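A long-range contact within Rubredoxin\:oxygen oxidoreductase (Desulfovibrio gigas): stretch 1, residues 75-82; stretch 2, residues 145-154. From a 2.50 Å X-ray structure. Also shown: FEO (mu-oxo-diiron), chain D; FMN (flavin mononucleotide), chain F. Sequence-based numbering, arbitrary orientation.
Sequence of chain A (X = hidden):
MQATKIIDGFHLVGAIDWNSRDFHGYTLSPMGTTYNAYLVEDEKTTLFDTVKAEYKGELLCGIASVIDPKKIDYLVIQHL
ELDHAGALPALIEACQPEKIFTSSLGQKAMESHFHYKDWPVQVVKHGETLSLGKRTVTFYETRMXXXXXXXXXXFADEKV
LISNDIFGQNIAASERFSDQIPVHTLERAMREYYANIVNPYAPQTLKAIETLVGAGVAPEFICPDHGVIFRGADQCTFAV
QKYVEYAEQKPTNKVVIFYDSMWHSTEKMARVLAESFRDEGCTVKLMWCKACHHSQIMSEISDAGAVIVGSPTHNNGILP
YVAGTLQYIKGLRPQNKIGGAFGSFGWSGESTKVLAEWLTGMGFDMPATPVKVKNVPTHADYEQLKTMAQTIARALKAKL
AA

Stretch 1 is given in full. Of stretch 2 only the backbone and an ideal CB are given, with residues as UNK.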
# COMPACT_ATOMS: atom_id res chain seq x y z
N LEU A 75 28.28 -29.11 5.25
CA LEU A 75 27.24 -28.16 4.86
C LEU A 75 27.67 -26.79 5.35
O LEU A 75 27.88 -26.61 6.55
CB LEU A 75 25.88 -28.56 5.42
CG LEU A 75 25.29 -29.86 4.88
CD1 LEU A 75 24.03 -30.24 5.63
CD2 LEU A 75 25.02 -29.73 3.39
N VAL A 76 27.82 -25.83 4.44
CA VAL A 76 28.16 -24.48 4.92
C VAL A 76 26.94 -23.57 4.79
O VAL A 76 26.52 -23.26 3.68
CB VAL A 76 29.35 -23.88 4.16
CG1 VAL A 76 29.48 -22.41 4.50
CG2 VAL A 76 30.64 -24.62 4.48
N ILE A 77 26.36 -23.15 5.91
CA ILE A 77 25.20 -22.28 5.83
C ILE A 77 25.58 -20.83 6.14
O ILE A 77 25.88 -20.49 7.28
CB ILE A 77 24.08 -22.72 6.77
CG1 ILE A 77 23.82 -24.23 6.73
CG2 ILE A 77 22.80 -21.95 6.47
CD1 ILE A 77 23.45 -24.68 5.32
N GLN A 78 25.55 -20.06 5.06
CA GLN A 78 26.03 -18.69 5.03
C GLN A 78 24.97 -17.65 5.34
O GLN A 78 25.33 -16.49 5.53
CB GLN A 78 26.61 -18.37 3.64
CG GLN A 78 27.36 -19.54 3.02
CD GLN A 78 28.36 -19.02 1.99
OE1 GLN A 78 29.46 -18.60 2.37
NE2 GLN A 78 27.97 -19.03 0.73
N HIS A 79 23.71 -18.06 5.38
CA HIS A 79 22.63 -17.08 5.59
C HIS A 79 21.44 -17.89 6.07
O HIS A 79 21.22 -18.98 5.52
CB HIS A 79 22.46 -16.30 4.31
CG HIS A 79 21.40 -15.27 4.14
ND1 HIS A 79 20.94 -14.45 5.14
CD2 HIS A 79 20.69 -14.90 3.03
CE1 HIS A 79 20.01 -13.64 4.69
NE2 HIS A 79 19.83 -13.90 3.39
N LEU A 80 20.70 -17.44 7.08
CA LEU A 80 19.67 -18.34 7.63
C LEU A 80 18.27 -18.02 7.13
O LEU A 80 17.30 -18.70 7.44
CB LEU A 80 19.71 -18.32 9.16
CG LEU A 80 20.62 -19.38 9.79
CD1 LEU A 80 20.17 -20.77 9.33
CD2 LEU A 80 22.08 -19.14 9.44
N GLU A 81 18.15 -16.97 6.32
CA GLU A 81 16.90 -16.68 5.64
C GLU A 81 16.43 -17.93 4.90
O GLU A 81 17.25 -18.66 4.33
CB GLU A 81 17.10 -15.49 4.71
CG GLU A 81 15.88 -15.08 3.91
CD GLU A 81 16.04 -13.68 3.36
OE1 GLU A 81 17.12 -13.08 3.57
OE2 GLU A 81 15.08 -13.20 2.74
N LEU A 82 15.12 -18.19 4.93
CA LEU A 82 14.65 -19.51 4.52
C LEU A 82 14.82 -19.78 3.04
O LEU A 82 14.74 -20.93 2.59
CB LEU A 82 13.18 -19.67 4.93
CG LEU A 82 12.97 -19.80 6.45
CD1 LEU A 82 11.50 -19.98 6.78
CD2 LEU A 82 13.80 -20.96 6.98
N UNK A 145 24.74 -7.68 5.71
CA UNK A 145 24.72 -7.77 4.26
C UNK A 145 24.05 -9.07 3.82
O UNK A 145 24.74 -9.96 3.31
CB UNK A 145 26.14 -7.68 3.70
N UNK A 146 22.75 -9.20 4.01
CA UNK A 146 21.88 -8.16 4.56
C UNK A 146 21.31 -8.54 5.91
O UNK A 146 20.46 -7.83 6.45
CB UNK A 146 20.74 -7.86 3.59
N UNK A 147 21.76 -9.64 6.49
CA UNK A 147 21.39 -10.02 7.85
C UNK A 147 22.64 -10.12 8.73
O UNK A 147 23.76 -10.20 8.23
CB UNK A 147 20.63 -11.35 7.85
N UNK A 148 22.49 -10.12 10.04
CA UNK A 148 23.67 -10.27 10.91
C UNK A 148 24.45 -11.55 10.64
O UNK A 148 25.67 -11.53 10.84
CB UNK A 148 23.24 -10.24 12.38
N UNK A 149 23.82 -12.64 10.23
CA UNK A 149 24.47 -13.93 10.08
C UNK A 149 25.29 -14.07 8.80
O UNK A 149 26.08 -15.00 8.65
CB UNK A 149 23.41 -15.03 10.12
N UNK A 150 25.09 -13.14 7.88
CA UNK A 150 25.75 -13.17 6.59
C UNK A 150 27.26 -13.34 6.67
O UNK A 150 27.98 -12.65 7.40
CB UNK A 150 25.43 -11.88 5.83
N UNK A 151 27.77 -14.28 5.88
CA UNK A 151 29.19 -14.48 5.69
C UNK A 151 29.45 -15.02 4.29
O UNK A 151 28.54 -15.56 3.67
CB UNK A 151 29.75 -15.43 6.75
N UNK A 152 30.67 -14.86 3.79
CA UNK A 152 30.92 -15.35 2.43
C UNK A 152 32.08 -16.33 2.44
O UNK A 152 32.82 -16.41 3.43
CB UNK A 152 31.21 -14.19 1.47
N UNK A 153 32.25 -17.08 1.35
CA UNK A 153 33.29 -18.10 1.31
C UNK A 153 34.25 -17.88 0.15
O UNK A 153 33.84 -17.65 -0.98
CB UNK A 153 32.66 -19.49 1.21
N UNK A 154 35.52 -17.96 0.48
CA UNK A 154 36.58 -17.67 -0.47
C UNK A 154 37.47 -18.88 -0.72
O UNK A 154 38.01 -19.47 0.22
CB UNK A 154 37.42 -16.50 0.03
FE1 FEO D . 18.30 -14.79 -0.75
FE2 FEO D . 18.48 -12.94 2.05
O FEO D . 17.92 -14.83 0.95
N1 FMN F . 14.72 -8.11 11.39
C2 FMN F . 14.70 -7.11 12.27
O2 FMN F . 14.70 -7.30 13.45
N3 FMN F . 14.99 -5.78 11.86
C4 FMN F . 15.02 -5.44 10.53
O4 FMN F . 15.07 -4.26 10.27
C4A FMN F . 14.66 -6.49 9.58
N5 FMN F . 14.75 -6.26 8.24
C5A FMN F . 14.48 -7.29 7.40
C6 FMN F . 14.25 -6.99 6.03
C7 FMN F . 14.16 -8.01 5.11
C7M FMN F . 14.12 -7.72 3.63
C8 FMN F . 13.94 -9.36 5.56
C8M FMN F . 13.88 -10.50 4.57
C9 FMN F . 14.07 -9.66 6.92
C9A FMN F . 14.20 -8.61 7.84
N10 FMN F . 14.23 -8.84 9.24
C10 FMN F . 14.41 -7.83 10.10
C1' FMN F . 14.06 -10.23 9.73
C2' FMN F . 12.57 -10.64 9.82
O2' FMN F . 11.93 -9.76 10.75
C3' FMN F . 12.51 -12.05 10.36
O3' FMN F . 12.97 -12.93 9.33
C4' FMN F . 11.05 -12.43 10.69
O4' FMN F . 10.99 -13.74 11.28
C5' FMN F . 10.29 -12.44 9.37
O5' FMN F . 8.79 -12.72 9.70
P FMN F . 7.82 -13.26 8.66
O1P FMN F . 6.44 -13.07 9.30
O2P FMN F . 8.04 -12.74 7.40
O3P FMN F . 8.02 -14.70 8.53

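Position 145 has nothing of stretch 1 within 5.5 Å of its ideal CB, so this contact sets no rule there. The deposited Leu-145 makes no contact.

Position 146 follows a cis peptide bond, and its CA-to-CB bond runs sideways. The visible clue is the iron: FE2 already has His-79 NE2 at 2.1 Å and Glu-81 OE1 at 2.0 Å, and a side chain long enough to bring a donor atom to it would suit. Histidine spans the distance well through NE2; glutamate could do so only when nearly fully extended. It is His-146, with chi1 in p, and its NE2 binds FE2 at 2.1 Å. The short gap of 2.9 Å between His-79 NE2 and His-146 NE2 is therefore that of two ligands sharing a metal.

At 147 the CB points toward stretch 1, its ideal position 4.0 Å from His-79 CE1, and beyond lie the backbone of Leu-80 and Glu-81 on one hand and the flavin on the other. A broad, flat side chain suits such a space, aromatic above all, though a long aliphatic one could fill part of it. Trp-147 lies with one face covered by Glu-81 CB, 3.9 Å from the centroid of its six-membered ring in a CH-pi contact, while the edge of His-79 meets the face of its five-membered ring. Its NE1 comes within 3.2 Å of FMN C9.

Position 148 is out of reach. With phi -58° and psi -31°, inside a type I turn running from 147 to 150, it accepts proline readily, and Pro-148 is found.

At 149 the CB points toward two unpaired donors, His-79 ND1 and the backbone N of Leu-80. A short acceptor is called for: aspartate or asparagine. Asp-149, chi1 in p, answers both with one oxygen, OD1 accepting from His-79 ND1 at 3.2 Å and from Leu-80 N at 3.1 Å. Holding ND1 this way helps fix the ring whose NE2 binds iron.

Position 150 points sideways, and its CA packs against Gln-78 O; a small residue fits, and a short donor could also use the backbone O of Leu-145 close to its CB. Ser-150 does so, its OG donating to Leu-145 O at 2.6 Å, while its N closes the turn on Trp-147 O at 3.2 Å.

At 151 the backbone N gives Gln-78 O a weak hydrogen bond of 3.3 Å, whatever the side chain. Val-76 CG1 lies far from the sideways CB, so a long unbranched chain such as methionine is needed to reach it. Met-151 extends its CE to 3.7 Å from Val-76 CG1.

Position 152 points away, so stretch 1 asks little of it; Val-152, beta-branched, suits the strand.

At 153 the ideal CB sits 3.5 Å from Gln-78 OE1, which rewards a short donor such as serine or threonine. Ser-153 OG donates to Gln-78 OE1 at 3.0 Å.

Position 154 is out of reach, its extended backbone open to many residues; it holds Trp-154.

Stretch 2 (145-154) LHWPDSMVSW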
# COMPACT_ATOMS: atom_id res chain seq x y z
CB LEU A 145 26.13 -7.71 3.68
CG LEU A 145 26.88 -6.38 3.81
CD1 LEU A 145 28.19 -6.44 3.03
CD2 LEU A 145 26.04 -5.22 3.33
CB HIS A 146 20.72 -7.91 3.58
CG HIS A 146 19.91 -9.17 3.42
ND1 HIS A 146 18.76 -9.42 4.12
CD2 HIS A 146 20.12 -10.24 2.63
CE1 HIS A 146 18.28 -10.60 3.76
NE2 HIS A 146 19.09 -11.12 2.85
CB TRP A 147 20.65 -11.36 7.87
CG TRP A 147 19.19 -11.32 7.59
CD1 TRP A 147 18.45 -10.29 7.10
CD2 TRP A 147 18.27 -12.41 7.79
NE1 TRP A 147 17.13 -10.65 6.98
CE2 TRP A 147 16.99 -11.96 7.40
CE3 TRP A 147 18.41 -13.72 8.26
CZ2 TRP A 147 15.87 -12.78 7.47
CZ3 TRP A 147 17.29 -14.53 8.33
CH2 TRP A 147 16.04 -14.05 7.93
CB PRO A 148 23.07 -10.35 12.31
CG PRO A 148 21.71 -9.77 12.21
CD PRO A 148 21.24 -9.97 10.80
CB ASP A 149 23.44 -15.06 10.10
CG ASP A 149 22.25 -14.79 9.20
OD1 ASP A 149 22.36 -15.04 7.98
OD2 ASP A 149 21.20 -14.32 9.70
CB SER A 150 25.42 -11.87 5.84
OG SER A 150 26.09 -11.81 4.59
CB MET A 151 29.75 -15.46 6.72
CG MET A 151 29.59 -16.90 6.27
SD MET A 151 30.34 -18.07 7.42
CE MET A 151 29.61 -19.59 6.85
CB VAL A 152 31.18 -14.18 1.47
CG1 VAL A 152 30.06 -13.14 1.59
CG2 VAL A 152 32.53 -13.53 1.74
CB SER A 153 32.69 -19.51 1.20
OG SER A 153 32.20 -19.92 2.46
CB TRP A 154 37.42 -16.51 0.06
CG TRP A 154 38.54 -16.06 -0.83
CD1 TRP A 154 39.85 -15.89 -0.47
CD2 TRP A 154 38.45 -15.72 -2.22
NE1 TRP A 154 40.58 -15.46 -1.56
CE2 TRP A 154 39.74 -15.35 -2.64
CE3 TRP A 154 37.40 -15.69 -3.14
CZ2 TRP A 154 40.00 -14.96 -3.95
CZ3 TRP A 154 37.66 -15.31 -4.44
CH2 TRP A 154 38.96 -14.94 -4.84
O HOH W 1 25.87 -18.23 8.65
O HOH W 2 19.38 -16.95 -0.44
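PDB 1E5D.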